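Local coordinates for protein transcriptional regulator, HTH_3 family (Vibrio cholerae, PDB 1Y9Q) that probably binds DNA to regulate transcription, joining a helix-turn-helix domain to a cupin domain that holds zinc and D-methionine, at residues 15-18 / 19-23. Residues are numbered along the deposited sequence; the frame is centred on the assembly and turned at random.
Sequences QLKN and LRKSR
Ser22 meets Asn18 one helical turn back, where its hydroxyl lies close to two oxygens: OG is 2.8 Å from Asn18 O and 2.9 Å from Asn18 OD1. OG sits beside the backbone N of Ser22 (chi1 -68°), which turns it back toward the preceding turn, while Asn18 O also accepts Ser22 N at 2.7 Å. Successive i to i+4 bonds, Leu19 N to Gln15 O (2.8 Å, nearly straight with an N-H...O angle of 176°), Arg20 N to Leu16 O and Lys21 N to Lys17 O, show the alpha-helical pattern.

Two more i to i+4 pairs, Gln15-Leu19 and Lys17-Lys21, have touching side chains. The Gln15 amide nitrogen NE2 lies 3.7 Å from Leu19 CD2, the two chains crossing at a slant; the same nitrogen is hydrogen-bonded to Ala69 O, which fixes the amide from outside. Lys17 and Lys21 run side by side, with Lys17 CG 4.1 Å from Lys21 CG. Lys17 NZ and Lys21 NZ, 6.0 Å apart, probably still repel somewhat, but both lysines are exposed, so solvent would screen the charges. The guanidinium of Arg20, turned by the bend at chi3 (67°), gives NE to Glu45 OE2 in a salt bridge and NH1 to Leu25 O in a hydrogen bond. Arg23 NH1 donates a hydrogen bond to Leu19 O (3.1 Å) from above the carbonyl plane.

Leu16 packs on Ile44, Ile59 and Leu63, so this last part of helix 5-22 joins helices 38-45 and 53-63 in the compact helical bundle of an HTH_3 (XRE-type) helix-turn-helix domain.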
loop_
_atom_site.group_PDB
_atom_site.type_symbol
_atom_site.label_atom_id
_atom_site.label_comp_id
_atom_site.label_asym_id
_atom_site.label_seq_id
_atom_site.Cartn_x
_atom_site.Cartn_y
_atom_site.Cartn_z
ATOM N N GLN A 15 13.071 17.485 15.101
ATOM C CA GLN A 15 13.338 17.904 13.721
ATOM C C GLN A 15 12.056 18.057 12.904
ATOM O O GLN A 15 11.962 18.955 12.068
ATOM C CB GLN A 15 14.295 16.932 13.028
ATOM C CG GLN A 15 14.741 17.372 11.611
ATOM C CD GLN A 15 15.396 18.753 11.568
ATOM O OE1 GLN A 15 15.655 19.373 12.603
ATOM N NE2 GLN A 15 15.669 19.237 10.361
ATOM N N LEU A 16 11.063 17.206 13.154
ATOM C CA LEU A 16 9.799 17.315 12.429
ATOM C C LEU A 16 9.190 18.679 12.705
ATOM O O LEU A 16 8.703 19.351 11.798
ATOM C CB LEU A 16 8.811 16.234 12.868
ATOM C CG LEU A 16 7.365 16.442 12.385
ATOM C CD1 LEU A 16 7.337 16.633 10.868
ATOM C CD2 LEU A 16 6.502 15.249 12.798
ATOM N N LYS A 17 9.220 19.079 13.967
ATOM C CA LYS A 17 8.677 20.371 14.364
ATOM C C LYS A 17 9.452 21.485 13.662
ATOM O O LYS A 17 8.862 22.426 13.141
ATOM C CB LYS A 17 8.775 20.534 15.884
ATOM C CG LYS A 17 7.999 21.720 16.433
ATOM C CD LYS A 17 8.136 21.799 17.949
ATOM C CE LYS A 17 7.359 22.976 18.518
ATOM N NZ LYS A 17 7.440 23.009 20.008
ATOM N N ASN A 18 10.777 21.371 13.640
ATOM C CA ASN A 18 11.603 22.384 12.990
ATOM C C ASN A 18 11.237 22.475 11.510
ATOM O O ASN A 18 10.974 23.560 10.992
ATOM C CB ASN A 18 13.086 22.041 13.126
ATOM C CG ASN A 18 13.983 23.205 12.764
ATOM O OD1 ASN A 18 13.857 23.792 11.681
ATOM N ND2 ASN A 18 14.901 23.544 13.665
ATOM N N LEU A 19 11.219 21.330 10.830
ATOM C CA LEU A 19 10.874 21.300 9.412
ATOM C C LEU A 19 9.506 21.931 9.173
ATOM O O LEU A 19 9.342 22.743 8.253
ATOM C CB LEU A 19 10.882 19.857 8.886
ATOM C CG LEU A 19 12.249 19.159 8.809
ATOM C CD1 LEU A 19 12.068 17.694 8.416
ATOM C CD2 LEU A 19 13.132 19.886 7.788
ATOM N N ARG A 20 8.530 21.578 10.006
ATOM C CA ARG A 20 7.175 22.113 9.863
ATOM C C ARG A 20 7.132 23.620 10.101
ATOM O O ARG A 20 6.608 24.372 9.282
ATOM C CB ARG A 20 6.211 21.420 10.837
ATOM C CG ARG A 20 4.776 21.936 10.745
ATOM C CD ARG A 20 3.811 21.139 11.607
ATOM N NE ARG A 20 4.056 21.302 13.042
ATOM C CZ ARG A 20 3.707 22.370 13.752
ATOM N NH1 ARG A 20 3.095 23.391 13.170
ATOM N NH2 ARG A 20 3.957 22.410 15.054
ATOM N N LYS A 21 7.683 24.045 11.232
ATOM C CA LYS A 21 7.716 25.456 11.607
ATOM C C LYS A 21 8.500 26.294 10.603
ATOM O O LYS A 21 8.121 27.428 10.303
ATOM C CB LYS A 21 8.341 25.613 12.995
ATOM C CG LYS A 21 7.505 25.056 14.143
ATOM C CD LYS A 21 6.325 25.958 14.463
ATOM C CE LYS A 21 5.673 25.558 15.782
ATOM N NZ LYS A 21 4.479 26.398 16.097
ATOM N N SER A 22 9.598 25.745 10.092
ATOM C CA SER A 22 10.408 26.474 9.120
ATOM C C SER A 22 9.590 26.760 7.869
ATOM O O SER A 22 9.826 27.744 7.174
ATOM C CB SER A 22 11.662 25.676 8.744
ATOM O OG SER A 22 12.552 25.586 9.846
ATOM N N ARG A 23 8.623 25.894 7.590
ATOM C CA ARG A 23 7.761 26.062 6.425
ATOM C C ARG A 23 6.545 26.926 6.753
ATOM O O ARG A 23 5.773 27.285 5.861
ATOM C CB ARG A 23 7.300 24.693 5.919
ATOM C CG ARG A 23 8.427 23.850 5.344
ATOM C CD ARG A 23 8.014 22.391 5.169
ATOM N NE ARG A 23 8.942 21.664 4.306
ATOM C CZ ARG A 23 10.241 21.512 4.547
ATOM N NH1 ARG A 23 10.793 22.033 5.638
ATOM N NH2 ARG A 23 10.997 20.838 3.688
#